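Endonuclease 8-like L720 (Acanthamoeba polyphaga mimivirus, PDB 4MB7) is a viral member of the endonuclease VIII-like (Fpg/Nei) family, built from a beta-rich N-terminal part, a helical H2TH domain and a zinc-binding finger. Local coordinates at residues A[14-19]-A[42-47]; A[22-27]-A[87-92]; A[139-144]-A[178-183]; A[185-190]-A[237-242]. One frame throughout, in Å; residues are numbered along the deposited sequence. Where two conformers were deposited one is given.

Interaction 1: A[14-19]-A[42-47]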
loop_
_atom_site.group_PDB
_atom_site.type_symbol
_atom_site.label_atom_id
_atom_site.label_comp_id
_atom_site.label_asym_id
_atom_site.label_seq_id
_atom_site.Cartn_x
_atom_site.Cartn_y
_atom_site.Cartn_z
ATOM N N ARG A 14 -1.974 8.557 12.962
ATOM C CA ARG A 14 -1.803 7.621 14.075
ATOM C C ARG A 14 -1.925 8.265 15.459
ATOM O O ARG A 14 -2.132 7.572 16.454
ATOM C CB ARG A 14 -0.482 6.856 13.960
ATOM C CG ARG A 14 0.766 7.714 14.061
ATOM C CD ARG A 14 2.010 6.840 14.095
ATOM N NE ARG A 14 3.238 7.611 13.934
ATOM C CZ ARG A 14 4.458 7.079 13.922
ATOM N NH1 ARG A 14 4.615 5.771 14.067
ATOM N NH2 ARG A 14 5.520 7.857 13.765
ATOM N N HIS A 15 -1.792 9.584 15.525
ATOM C CA HIS A 15 -1.890 10.275 16.806
ATOM C C HIS A 15 -3.340 10.570 17.189
ATOM O O HIS A 15 -3.609 11.383 18.073
ATOM C CB HIS A 15 -1.034 11.544 16.812
ATOM C CG HIS A 15 0.437 11.272 16.800
ATOM N ND1 HIS A 15 1.197 11.330 15.651
ATOM C CD2 HIS A 15 1.286 10.920 17.794
ATOM C CE1 HIS A 15 2.453 11.035 15.941
ATOM N NE2 HIS A 15 2.533 10.782 17.235
ATOM N N THR A 16 -4.267 9.898 16.514
ATOM C CA THR A 16 -5.666 9.889 16.926
ATOM C C THR A 16 -5.917 8.728 17.887
ATOM O O THR A 16 -7.016 8.570 18.417
ATOM C CB THR A 16 -6.619 9.777 15.721
ATOM O OG1 THR A 16 -6.242 8.658 14.908
ATOM C CG2 THR A 16 -6.574 11.048 14.884
ATOM N N LYS A 17 -4.882 7.919 18.094
ATOM C CA LYS A 17 -4.905 6.816 19.045
ATOM C C LYS A 17 -5.369 7.275 20.429
ATOM O O LYS A 17 -5.043 8.380 20.860
ATOM C CB LYS A 17 -3.511 6.190 19.130
ATOM C CG LYS A 17 -3.344 5.129 20.203
ATOM C CD LYS A 17 -1.889 4.709 20.330
ATOM C CE LYS A 17 -1.696 3.752 21.494
ATOM N NZ LYS A 17 -0.277 3.320 21.628
ATOM N N ASN A 18 -6.147 6.419 21.095
ATOM C CA ASN A 18 -6.672 6.653 22.446
ATOM C C ASN A 18 -7.821 7.659 22.545
ATOM O O ASN A 18 -8.268 7.989 23.643
ATOM C CB ASN A 18 -5.557 7.004 23.441
ATOM C CG ASN A 18 -4.535 5.897 23.580
ATOM O OD1 ASN A 18 -4.875 4.715 23.539
ATOM N ND2 ASN A 18 -3.272 6.273 23.740
ATOM N N HIS A 19 -8.306 8.136 21.404
ATOM C CA HIS A 19 -9.434 9.064 21.402
ATOM C C HIS A 19 -10.759 8.370 21.096
ATOM O O HIS A 19 -10.794 7.342 20.420
ATOM C CB HIS A 19 -9.185 10.227 20.437
ATOM C CG HIS A 19 -8.134 11.182 20.911
ATOM N ND1 HIS A 19 -8.389 12.165 21.844
ATOM C CD2 HIS A 19 -6.822 11.294 20.596
ATOM C CE1 HIS A 19 -7.282 12.846 22.075
ATOM N NE2 HIS A 19 -6.317 12.338 21.331
ATOM N N ARG A 42 -7.819 2.167 19.487
ATOM C CA ARG A 42 -6.783 1.483 20.248
ATOM C C ARG A 42 -5.429 1.514 19.547
ATOM O O ARG A 42 -4.402 1.754 20.182
ATOM C CB ARG A 42 -7.197 0.035 20.531
ATOM C CG ARG A 42 -6.132 -0.802 21.231
ATOM C CD ARG A 42 -5.721 -0.189 22.565
ATOM N NE ARG A 42 -4.672 -0.967 23.220
ATOM C CZ ARG A 42 -3.370 -0.787 23.022
ATOM N NH1 ARG A 42 -2.947 0.148 22.184
ATOM N NH2 ARG A 42 -2.490 -1.543 23.663
ATOM N N LYS A 43 -5.429 1.281 18.237
ATOM C CA LYS A 43 -4.178 1.159 17.494
ATOM C C LYS A 43 -4.359 1.316 15.983
ATOM O O LYS A 43 -5.361 0.879 15.418
ATOM C CB LYS A 43 -3.527 -0.197 17.798
ATOM C CG LYS A 43 -2.132 -0.376 17.222
ATOM N N TRP A 44 -3.384 1.958 15.345
ATOM C CA TRP A 44 -3.277 1.973 13.892
ATOM C C TRP A 44 -2.065 1.143 13.487
ATOM O O TRP A 44 -1.058 1.122 14.193
ATOM C CB TRP A 44 -3.049 3.394 13.367
ATOM C CG TRP A 44 -4.177 4.360 13.532
ATOM C CD1 TRP A 44 -4.397 5.188 14.595
ATOM C CD2 TRP A 44 -5.215 4.642 12.583
ATOM N NE1 TRP A 44 -5.518 5.952 14.375
ATOM C CE2 TRP A 44 -6.038 5.637 13.147
ATOM C CE3 TRP A 44 -5.534 4.140 11.317
ATOM C CZ2 TRP A 44 -7.159 6.140 12.487
ATOM C CZ3 TRP A 44 -6.647 4.640 10.665
ATOM C CH2 TRP A 44 -7.445 5.631 11.250
ATOM N N TRP A 45 -2.160 0.465 12.349
ATOM C CA TRP A 45 -0.982 -0.101 11.702
ATOM C C TRP A 45 -1.244 -0.274 10.211
ATOM O O TRP A 45 -2.378 -0.137 9.756
ATOM C CB TRP A 45 -0.528 -1.416 12.361
ATOM C CG TRP A 45 -1.396 -2.621 12.098
ATOM C CD1 TRP A 45 -1.137 -3.645 11.230
ATOM C CD2 TRP A 45 -2.640 -2.944 12.735
ATOM N NE1 TRP A 45 -2.150 -4.575 11.277
ATOM C CE2 TRP A 45 -3.083 -4.168 12.192
ATOM C CE3 TRP A 45 -3.427 -2.310 13.704
ATOM C CZ2 TRP A 45 -4.279 -4.771 12.587
ATOM C CZ3 TRP A 45 -4.611 -2.910 14.092
ATOM C CH2 TRP A 45 -5.025 -4.128 13.535
ATOM N N PHE A 46 -0.189 -0.544 9.452
ATOM C CA PHE A 46 -0.335 -0.725 8.015
ATOM C C PHE A 46 0.569 -1.839 7.506
ATOM O O PHE A 46 1.612 -2.125 8.090
ATOM C CB PHE A 46 -0.048 0.583 7.265
ATOM C CG PHE A 46 1.414 0.934 7.186
ATOM C CD1 PHE A 46 2.031 1.632 8.213
ATOM C CD2 PHE A 46 2.169 0.575 6.077
ATOM C CE1 PHE A 46 3.377 1.955 8.142
ATOM C CE2 PHE A 46 3.512 0.895 6.001
ATOM C CZ PHE A 46 4.117 1.583 7.034
ATOM N N ALA A 47 0.150 -2.466 6.414
ATOM C CA ALA A 47 0.932 -3.512 5.776
ATOM C C ALA A 47 0.611 -3.500 4.292
ATOM O O ALA A 47 -0.512 -3.798 3.892
ATOM C CB ALA A 47 0.607 -4.863 6.383
#
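The indole of Trp-44 carries the contact. Its NE1 donates to Thr-16 OG1 at 2.9 Å, but the bond is bent, with an N-H...O angle of 134°, and the hydroxyl lies 27° out of the ring plane. One face of the same ring receives the backbone of Arg-14, whose CA comes within 3.6 Å of Trp-44 CD1, while the arginine side chain leads away from the strand. Farther along the strand, the extended chain of Lys-17 runs past a carbonyl: Lys-17 CG and CE lie 3.5 and 3.6 Å from Arg-42 O. Arg-42 bends at chi2 (58°) and lies alongside, bringing two like charges together, with Lys-17 NZ 4.2 Å from Arg-42 NH1; both residues are exposed, so solvent probably screens them. Here the loop after helix 5-13 meets 40-47, an outermost strand of a four-stranded antiparallel sheet, and Arg-42 and Lys-43 form a classic beta bulge opposite Met-54. Thr-16 OG1 also hydrogen-bonds to Ile-13 O at the end of that helix, which helps hold the hydroxyl at the NE1 edge of the indole. A short 3-10 segment, closed by Lys-17 N to Arg-14 O at 3.2 Å, leads into a type II turn from Thr-16 to His-19. Further out, Tyr-10, Ile-13, Leu-53 and Leu-99 pack around Trp-44, and the backbones of Asn-18 and His-19 pair with Ile-41.

Interaction 2: A[22-27]-A[87-92]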
loop_
_atom_site.group_PDB
_atom_site.type_symbol
_atom_site.label_atom_id
_atom_site.label_comp_id
_atom_site.label_asym_id
_atom_site.label_seq_id
_atom_site.Cartn_x
_atom_site.Cartn_y
_atom_site.Cartn_z
ATOM N N VAL A 22 -17.013 10.259 18.749
ATOM C CA VAL A 22 -18.203 10.979 19.187
ATOM C C VAL A 22 -19.319 10.843 18.157
ATOM O O VAL A 22 -20.477 10.611 18.505
ATOM C CB VAL A 22 -17.896 12.468 19.439
ATOM C CG1 VAL A 22 -19.180 13.256 19.653
ATOM C CG2 VAL A 22 -16.970 12.617 20.635
ATOM N N SER A 23 -18.961 10.983 16.886
ATOM C CA SER A 23 -19.911 10.790 15.801
ATOM C C SER A 23 -19.220 10.136 14.610
ATOM O O SER A 23 -18.012 10.276 14.428
ATOM C CB SER A 23 -20.552 12.121 15.391
ATOM O OG SER A 23 -19.584 13.032 14.909
ATOM N N ILE A 24 -19.995 9.415 13.808
ATOM C CA ILE A 24 -19.462 8.694 12.655
ATOM C C ILE A 24 -20.566 8.498 11.617
ATOM O O ILE A 24 -21.706 8.202 11.970
ATOM C CB ILE A 24 -18.841 7.339 13.085
ATOM C CG1 ILE A 24 -18.329 6.554 11.875
ATOM C CG2 ILE A 24 -19.839 6.513 13.882
ATOM C CD1 ILE A 24 -17.476 5.358 12.253
ATOM N N SER A 25 -20.235 8.689 10.342
ATOM C CA SER A 25 -21.238 8.606 9.282
ATOM C C SER A 25 -20.637 8.386 7.894
ATOM O O SER A 25 -19.421 8.312 7.737
ATOM C CB SER A 25 -22.100 9.870 9.270
ATOM O OG SER A 25 -21.324 11.008 8.929
ATOM N N GLY A 26 -21.509 8.299 6.891
ATOM C CA GLY A 26 -21.095 8.066 5.518
ATOM C C GLY A 26 -21.589 6.724 5.010
ATOM O O GLY A 26 -21.897 5.838 5.805
ATOM N N PRO A 27 -21.672 6.566 3.678
ATOM C CA PRO A 27 -22.155 5.317 3.075
ATOM C C PRO A 27 -21.316 4.098 3.455
ATOM O O PRO A 27 -21.876 3.028 3.686
ATOM C CB PRO A 27 -22.060 5.589 1.566
ATOM C CG PRO A 27 -21.146 6.768 1.429
ATOM C CD PRO A 27 -21.360 7.586 2.662
ATOM N N ALA A 87 -17.170 12.310 0.612
ATOM C CA ALA A 87 -16.424 11.468 1.539
ATOM C C ALA A 87 -17.200 10.192 1.850
ATOM O O ALA A 87 -18.406 10.232 2.093
ATOM C CB ALA A 87 -16.109 12.224 2.808
ATOM N N PHE A 88 -16.503 9.061 1.837
ATOM C CA PHE A 88 -17.138 7.767 2.067
ATOM C C PHE A 88 -17.428 7.532 3.543
ATOM O O PHE A 88 -18.378 6.835 3.892
ATOM C CB PHE A 88 -16.270 6.627 1.526
ATOM C CG PHE A 88 -16.246 6.536 0.027
ATOM C CD1 PHE A 88 -16.998 7.405 -0.748
ATOM C CD2 PHE A 88 -15.483 5.567 -0.608
ATOM C CE1 PHE A 88 -16.978 7.320 -2.129
ATOM C CE2 PHE A 88 -15.461 5.475 -1.990
ATOM C CZ PHE A 88 -16.209 6.353 -2.750
ATOM N N MET A 89 -16.596 8.106 4.407
ATOM C CA MET A 89 -16.766 7.941 5.846
ATOM C C MET A 89 -16.220 9.141 6.610
ATOM O O MET A 89 -15.184 9.699 6.251
ATOM C CB MET A 89 -16.103 6.646 6.331
ATOM C CG MET A 89 -16.388 6.306 7.789
ATOM S SD MET A 89 -15.961 4.605 8.229
ATOM C CE MET A 89 -14.183 4.627 8.051
ATOM N N ILE A 90 -16.935 9.530 7.660
ATOM C CA ILE A 90 -16.566 10.669 8.488
ATOM C C ILE A 90 -16.523 10.240 9.943
ATOM O O ILE A 90 -17.509 9.737 10.469
ATOM C CB ILE A 90 -17.610 11.796 8.378
ATOM C CG1 ILE A 90 -17.845 12.166 6.917
ATOM C CG2 ILE A 90 -17.168 13.012 9.176
ATOM C CD1 ILE A 90 -16.593 12.574 6.215
ATOM N N ILE A 91 -15.383 10.435 10.596
ATOM C CA ILE A 91 -15.277 10.129 12.017
ATOM C C ILE A 91 -14.825 11.346 12.810
ATOM O O ILE A 91 -13.704 11.824 12.642
ATOM C CB ILE A 91 -14.303 8.969 12.291
ATOM C CG1 ILE A 91 -14.741 7.710 11.540
ATOM C CG2 ILE A 91 -14.224 8.694 13.788
ATOM C CD1 ILE A 91 -13.897 6.486 11.847
ATOM N N GLN A 92 -15.704 11.849 13.670
ATOM C CA GLN A 92 -15.333 12.936 14.571
ATOM C C GLN A 92 -14.965 12.395 15.947
ATOM O O GLN A 92 -15.710 11.614 16.539
ATOM C CB GLN A 92 -16.454 13.970 14.692
ATOM C CG GLN A 92 -16.096 15.119 15.628
ATOM C CD GLN A 92 -17.015 16.313 15.486
ATOM O OE1 GLN A 92 -17.898 16.338 14.628
ATOM N NE2 GLN A 92 -16.808 17.317 16.330
HETATM O O HOH W 1 -18.891 12.328 12.006
#
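Strands 22-25 and 89-92 pair antiparallel at the edge of a four-stranded sheet, beginning with a classic beta bulge in which Val-22 and Ser-23 both face Gln-92. Gln-92 O accepts from Val-22 N at 2.9 Å and, weakly, from Ser-23 N. The Ser-25/Ile-90 pair is held both ways, Ile-90 N reaching Ser-25 O at 2.8 Å. The better packed face is that of Ile-24 and the buried Ile-91, which run side by side in the same direction; Ile-24 CD1 is 3.7 Å from Ile-91 CG1, and Tyr-29 and Ile-37 pack against Ile-24 as well. Where the strand ends, Gly-26 presses its CA to 3.4 Å from Phe-88 O, a closeness, together with a phi of 115°, that suits glycine just before helix 27-32. The other face, with Ser-23, Ser-25, Ile-90 and Gln-92, is more polar, and Ser-25 is exposed to solvent. There a water sits 3.1 Å from Ser-23 OG and donates a weak hydrogen bond to Ile-90 O.

Interaction 3: A[139-144]-A[178-183]. With SO4 (sulfate ion), chain D.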
loop_
_atom_site.group_PDB
_atom_site.type_symbol
_atom_site.label_atom_id
_atom_site.label_comp_id
_atom_site.label_asym_id
_atom_site.label_seq_id
_atom_site.Cartn_x
_atom_site.Cartn_y
_atom_site.Cartn_z
ATOM N N TYR A 139 7.496 -7.728 5.472
ATOM C CA TYR A 139 7.832 -7.836 4.055
ATOM C C TYR A 139 7.602 -6.521 3.320
ATOM O O TYR A 139 7.911 -6.401 2.133
ATOM C CB TYR A 139 7.014 -8.951 3.393
ATOM C CG TYR A 139 7.165 -10.304 4.053
ATOM C CD1 TYR A 139 8.373 -10.697 4.616
ATOM C CD2 TYR A 139 6.095 -11.189 4.116
ATOM C CE1 TYR A 139 8.512 -11.933 5.221
ATOM C CE2 TYR A 139 6.225 -12.426 4.720
ATOM C CZ TYR A 139 7.435 -12.794 5.270
ATOM O OH TYR A 139 7.567 -14.025 5.872
ATOM N N ASP A 140 7.048 -5.543 4.031
ATOM C CA ASP A 140 6.770 -4.225 3.474
ATOM C C ASP A 140 8.055 -3.402 3.463
ATOM O O ASP A 140 8.586 -3.054 4.515
ATOM C CB ASP A 140 5.692 -3.525 4.315
ATOM C CG ASP A 140 5.203 -2.216 3.700
ATOM O OD1 ASP A 140 5.978 -1.528 3.001
ATOM O OD2 ASP A 140 4.027 -1.866 3.933
ATOM N N LEU A 141 8.536 -3.087 2.265
ATOM C CA LEU A 141 9.796 -2.366 2.093
ATOM C C LEU A 141 9.808 -0.973 2.723
ATOM O O LEU A 141 10.872 -0.435 3.021
ATOM C CB LEU A 141 10.151 -2.267 0.607
ATOM C CG LEU A 141 10.518 -3.585 -0.079
ATOM C CD1 LEU A 141 10.522 -3.415 -1.586
ATOM C CD2 LEU A 141 11.872 -4.072 0.402
ATOM N N SER A 142 8.630 -0.391 2.926
ATOM C CA SER A 142 8.540 0.949 3.501
ATOM C C SER A 142 8.237 0.928 4.998
ATOM O O SER A 142 8.253 1.969 5.652
ATOM C CB SER A 142 7.474 1.773 2.779
ATOM O OG SER A 142 6.173 1.342 3.139
ATOM N N ASN A 143 7.955 -0.254 5.536
ATOM C CA ASN A 143 7.552 -0.379 6.933
ATOM C C ASN A 143 8.752 -0.459 7.873
ATOM O O ASN A 143 9.743 -1.117 7.570
ATOM C CB ASN A 143 6.667 -1.613 7.116
ATOM C CG ASN A 143 5.857 -1.569 8.395
ATOM O OD1 ASN A 143 6.397 -1.698 9.491
ATOM N ND2 ASN A 143 4.545 -1.399 8.258
ATOM N N ASN A 144 8.658 0.210 9.017
ATOM C CA ASN A 144 9.732 0.182 10.007
ATOM C C ASN A 144 9.955 -1.202 10.621
ATOM O O ASN A 144 10.971 -1.444 11.266
ATOM C CB ASN A 144 9.483 1.217 11.107
ATOM C CG ASN A 144 9.823 2.627 10.667
ATOM O OD1 ASN A 144 10.816 2.850 9.974
ATOM N ND2 ASN A 144 8.997 3.588 11.066
ATOM N N PRO A 178 4.411 -6.485 -0.694
ATOM C CA PRO A 178 3.284 -5.670 -0.232
ATOM C C PRO A 178 3.636 -4.184 -0.212
ATOM O O PRO A 178 4.606 -3.789 0.431
ATOM C CB PRO A 178 3.038 -6.185 1.190
ATOM C CG PRO A 178 4.347 -6.746 1.622
ATOM C CD PRO A 178 4.969 -7.321 0.385
ATOM N N GLY A 179 2.857 -3.376 -0.924
ATOM C CA GLY A 179 3.093 -1.945 -0.979
ATOM C C GLY A 179 3.577 -1.487 -2.339
ATOM O O GLY A 179 3.419 -0.323 -2.708
ATOM N N VAL A 180 4.175 -2.405 -3.089
ATOM C CA VAL A 180 4.682 -2.085 -4.420
ATOM C C VAL A 180 3.537 -1.957 -5.418
ATOM O O VAL A 180 2.687 -2.842 -5.519
ATOM C CB VAL A 180 5.686 -3.150 -4.908
ATOM C CG1 VAL A 180 6.104 -2.873 -6.351
ATOM C CG2 VAL A 180 6.899 -3.184 -3.993
ATOM N N GLY A 181 3.516 -0.845 -6.146
ATOM C CA GLY A 181 2.484 -0.599 -7.137
ATOM C C GLY A 181 3.048 -0.409 -8.533
ATOM O O GLY A 181 4.217 -0.706 -8.789
ATOM N N ASN A 182 2.215 0.104 -9.431
ATOM C CA ASN A 182 2.553 0.183 -10.849
ATOM C C ASN A 182 3.727 1.103 -11.172
ATOM O O ASN A 182 4.535 0.800 -12.046
ATOM C CB ASN A 182 1.327 0.596 -11.668
ATOM C CG ASN A 182 1.515 0.357 -13.151
ATOM O OD1 ASN A 182 2.085 -0.654 -13.560
ATOM N ND2 ASN A 182 1.043 1.293 -13.967
ATOM N N ILE A 183 3.816 2.232 -10.474
ATOM C CA ILE A 183 4.910 3.169 -10.702
ATOM C C ILE A 183 6.246 2.589 -10.234
ATOM O O ILE A 183 7.242 2.651 -10.954
ATOM C CB ILE A 183 4.655 4.522 -10.013
ATOM C CG1 ILE A 183 3.426 5.203 -10.619
ATOM C CG2 ILE A 183 5.872 5.425 -10.135
ATOM C CD1 ILE A 183 3.154 6.585 -10.064
HETATM S S SO4 D . -1.206 0.474 -8.194
HETATM O O1 SO4 D . -1.078 0.524 -6.741
HETATM O O2 SO4 D . -2.610 0.626 -8.564
HETATM O O3 SO4 D . -0.429 1.560 -8.786
HETATM O O4 SO4 D . -0.713 -0.809 -8.685
HETATM O O HOH W 2 7.254 -4.608 -0.046
#
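A water between buried residues is gripped by three hydrogen bonds and joins the two segments. It donates to Pro-178 O at 2.8 Å and to Tyr-139 O at 2.9 Å, and accepts from Leu-141 N at 3.0 Å, so two carbonyls and an amide from opposing loops are satisfied at one point. Direct contact centres on the Pro-178 ring, whose CD rests 3.5 Å from Tyr-139 O while its CG packs against Tyr-139 CB. The loop 139-144 is braced from within. Asp-140 CG stands anti to the backbone N (chi1 -172°), and Asp-140 OD1 takes both Ser-142 N and Ser-142 OG at 2.9 Å each, both from above the carboxylate plane; the first bond makes an Asx turn within a type I turn. Asp-140 OD2 accepts from Gly-48 N, tying the loop to the end of strand 40-47. Pro-178 to Gly-181 probably form part of the turn of the family's H2TH motif, with Gly-181 as N-cap of helix 182-191. Gln-174 holds Gly-179 N and Val-180 O. At the helix start, Asn-182 N donates to sulfate O3 at 3.1 Å and nearly straight (166°), and Arg-263 and Lys-49 bind the same ion. The chemistry implies a water-mediated joint behind an anion-binding helix end, where the helix dipole and two basic side chains would probably favour negative charge.

Interaction 4: A[185-190]-A[237-242]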
loop_
_atom_site.group_PDB
_atom_site.type_symbol
_atom_site.label_atom_id
_atom_site.label_comp_id
_atom_site.label_asym_id
_atom_site.label_seq_id
_atom_site.Cartn_x
_atom_site.Cartn_y
_atom_site.Cartn_z
ATOM N N GLN A 185 7.188 -0.607 -9.719
ATOM C CA GLN A 185 7.645 -1.785 -10.448
ATOM C C GLN A 185 8.351 -1.435 -11.760
ATOM O O GLN A 185 9.376 -2.029 -12.087
ATOM C CB GLN A 185 6.496 -2.780 -10.673
ATOM C CG GLN A 185 5.352 -2.267 -11.535
ATOM C CD GLN A 185 5.527 -2.622 -13.001
ATOM O OE1 GLN A 185 6.425 -3.379 -13.365
ATOM N NE2 GLN A 185 4.665 -2.076 -13.852
ATOM N N GLN A 186 7.823 -0.462 -12.497
ATOM C CA GLN A 186 8.409 -0.112 -13.790
ATOM C C GLN A 186 9.622 0.810 -13.660
ATOM O O GLN A 186 10.541 0.751 -14.478
ATOM C CB GLN A 186 7.360 0.472 -14.742
ATOM C CG GLN A 186 6.704 1.758 -14.279
ATOM C CD GLN A 186 5.468 2.094 -15.097
ATOM O OE1 GLN A 186 5.529 2.876 -16.045
ATOM N NE2 GLN A 186 4.339 1.496 -14.735
ATOM N N GLU A 187 9.627 1.654 -12.632
ATOM C CA GLU A 187 10.787 2.492 -12.352
ATOM C C GLU A 187 11.976 1.630 -11.933
ATOM O O GLU A 187 13.114 1.883 -12.332
ATOM C CB GLU A 187 10.473 3.516 -11.260
ATOM C CG GLU A 187 9.623 4.688 -11.727
ATOM C CD GLU A 187 10.372 5.617 -12.664
ATOM O OE1 GLU A 187 11.600 5.768 -12.502
ATOM O OE2 GLU A 187 9.729 6.195 -13.565
ATOM N N ALA A 188 11.703 0.606 -11.131
ATOM C CA ALA A 188 12.747 -0.302 -10.671
ATOM C C ALA A 188 13.285 -1.142 -11.824
ATOM O O ALA A 188 14.491 -1.366 -11.932
ATOM C CB ALA A 188 12.223 -1.198 -9.568
ATOM N N LEU A 189 12.382 -1.602 -12.683
ATOM C CA LEU A 189 12.767 -2.427 -13.822
ATOM C C LEU A 189 13.661 -1.668 -14.797
ATOM O O LEU A 189 14.595 -2.239 -15.362
ATOM C CB LEU A 189 11.534 -2.986 -14.533
ATOM C CG LEU A 189 10.879 -4.182 -13.836
ATOM C CD1 LEU A 189 9.574 -4.563 -14.515
ATOM C CD2 LEU A 189 11.832 -5.370 -13.796
ATOM N N TYR A 190 13.385 -0.381 -14.988
ATOM C CA TYR A 190 14.243 0.440 -15.833
ATOM C C TYR A 190 15.594 0.682 -15.173
ATOM O O TYR A 190 16.630 0.664 -15.834
ATOM C CB TYR A 190 13.596 1.783 -16.175
ATOM C CG TYR A 190 14.548 2.681 -16.928
ATOM C CD1 TYR A 190 14.829 2.450 -18.268
ATOM C CD2 TYR A 190 15.195 3.736 -16.294
ATOM C CE1 TYR A 190 15.712 3.250 -18.961
ATOM C CE2 TYR A 190 16.083 4.545 -16.983
ATOM C CZ TYR A 190 16.336 4.294 -18.317
ATOM O OH TYR A 190 17.214 5.089 -19.017
ATOM N N PRO A 237 12.539 16.258 -9.380
ATOM C CA PRO A 237 11.995 15.072 -10.052
ATOM C C PRO A 237 12.824 13.823 -9.772
ATOM O O PRO A 237 14.041 13.919 -9.606
ATOM C CB PRO A 237 12.072 15.444 -11.536
ATOM C CG PRO A 237 13.153 16.464 -11.614
ATOM C CD PRO A 237 13.065 17.245 -10.338
ATOM N N ILE A 238 12.168 12.667 -9.706
ATOM C CA ILE A 238 12.860 11.405 -9.451
ATOM C C ILE A 238 12.412 10.299 -10.404
ATOM O O ILE A 238 13.076 9.269 -10.519
ATOM C CB ILE A 238 12.649 10.910 -8.007
ATOM C CG1 ILE A 238 11.181 10.554 -7.774
ATOM C CG2 ILE A 238 13.130 11.944 -6.999
ATOM C CD1 ILE A 238 10.995 9.290 -6.977
ATOM N N LEU A 239 11.286 10.510 -11.079
ATOM C CA LEU A 239 10.770 9.522 -12.026
ATOM C C LEU A 239 11.564 9.558 -13.329
ATOM O O LEU A 239 11.858 10.631 -13.853
ATOM C CB LEU A 239 9.286 9.764 -12.303
ATOM C CG LEU A 239 8.354 9.704 -11.090
ATOM C CD1 LEU A 239 6.909 9.926 -11.512
ATOM C CD2 LEU A 239 8.505 8.377 -10.358
ATOM N N ARG A 240 11.905 8.382 -13.849
ATOM C CA ARG A 240 12.777 8.293 -15.016
ATOM C C ARG A 240 12.121 7.623 -16.223
ATOM O O ARG A 240 12.544 7.842 -17.358
ATOM C CB ARG A 240 14.078 7.566 -14.654
ATOM C CG ARG A 240 14.962 8.325 -13.673
ATOM C CD ARG A 240 15.956 7.400 -12.985
ATOM N NE ARG A 240 16.910 6.807 -13.918
ATOM C CZ ARG A 240 17.695 5.775 -13.624
ATOM N NH1 ARG A 240 17.634 5.213 -12.423
ATOM N NH2 ARG A 240 18.537 5.298 -14.531
ATOM N N ILE A 241 11.099 6.807 -15.986
ATOM C CA ILE A 241 10.481 6.060 -17.079
ATOM C C ILE A 241 8.950 6.115 -17.058
ATOM O O ILE A 241 8.301 5.813 -18.059
ATOM C CB ILE A 241 10.948 4.585 -17.093
ATOM C CG1 ILE A 241 10.800 3.980 -18.494
ATOM C CG2 ILE A 241 10.196 3.765 -16.054
ATOM C CD1 ILE A 241 11.656 4.659 -19.544
ATOM N N TYR A 242 8.375 6.508 -15.924
ATOM C CA TYR A 242 6.920 6.520 -15.789
ATOM C C TYR A 242 6.264 7.552 -16.703
ATOM O O TYR A 242 6.497 8.754 -16.564
ATOM C CB TYR A 242 6.499 6.755 -14.337
ATOM C CG TYR A 242 5.001 6.691 -14.134
ATOM C CD1 TYR A 242 4.310 5.499 -14.307
ATOM C CD2 TYR A 242 4.279 7.819 -13.770
ATOM C CE1 TYR A 242 2.941 5.433 -14.125
ATOM C CE2 TYR A 242 2.909 7.764 -13.583
ATOM C CZ TYR A 242 2.246 6.568 -13.764
ATOM O OH TYR A 242 0.883 6.502 -13.579
HETATM O O HOH W 3 13.161 6.717 -10.026
HETATM O O HOH W 4 19.513 5.791 -17.327
#
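At Ile-238 the chain touches helix 182-191 through a water, which donates to Ile-238 O at 2.6 Å and to Glu-187 OE1. Leu-239 follows, its side chain crossing that of Glu-187 at about a right angle. From Arg-240 onward three successive amides converge on the Glu-187 carboxylate, which chi2 (-70°) folds toward the loop. Arg-240 N donates to the syn lone pair of Glu-187 OE1 at 3.0 Å, with a weak second bond to OE2. Ile-241 N meets Glu-187 OE2 from above the carboxylate plane at 2.8 Å, and Tyr-242 N meets that oxygen nearly along its C-O axis at 2.7 Å. Such a grip would probably favour the ionised form. The Arg-240 guanidinium turns one face to Tyr-190 CD2, the planes 77° apart, while its NH1 forms a salt bridge with Asp-191. Ile-241 drives CG2 to 3.4 Å from Gln-186 O and lays CD1 over one face of the Tyr-190 ring. The ring edge of Tyr-242 then meets Gln-186 OE1, while Gln-186 NE2 hydrogen-bonds to Asn-182 O. The Tyr-190 side chain touches Cys-271 and lies about 4 Å from the zinc bound by Cys-247, His-251, Cys-268 and Cys-271, so the contact joins an H2TH-domain helix to the zinc finger characteristic of many Fpg/Nei proteins.

How the interactions relate
Interactions 1 and 2 belong to the beta-rich part and use adjoining sequence, 14-19 running on toward 22-27, yet each serves a different four-stranded sheet. Interaction 2 is a surface contact made chiefly by backbone pairing, whereas interaction 1 is partly buried and depends on one indole and its hydroxyl partner. Interaction 3 is wholly buried, its centre about 6 Å from the centre of the chain, and relies on water and proline packing. It touches interaction 1 through Phe-46, and interaction 4 through Ile-183 against Tyr-242 and Leu-239. Interactions 3 and 4 share helix 182-191: its start faces a sulfate, while farther along a glutamate gathers loop amides. Interaction 4 lies on the opposite side of the chain's centre from interactions 1 and 2.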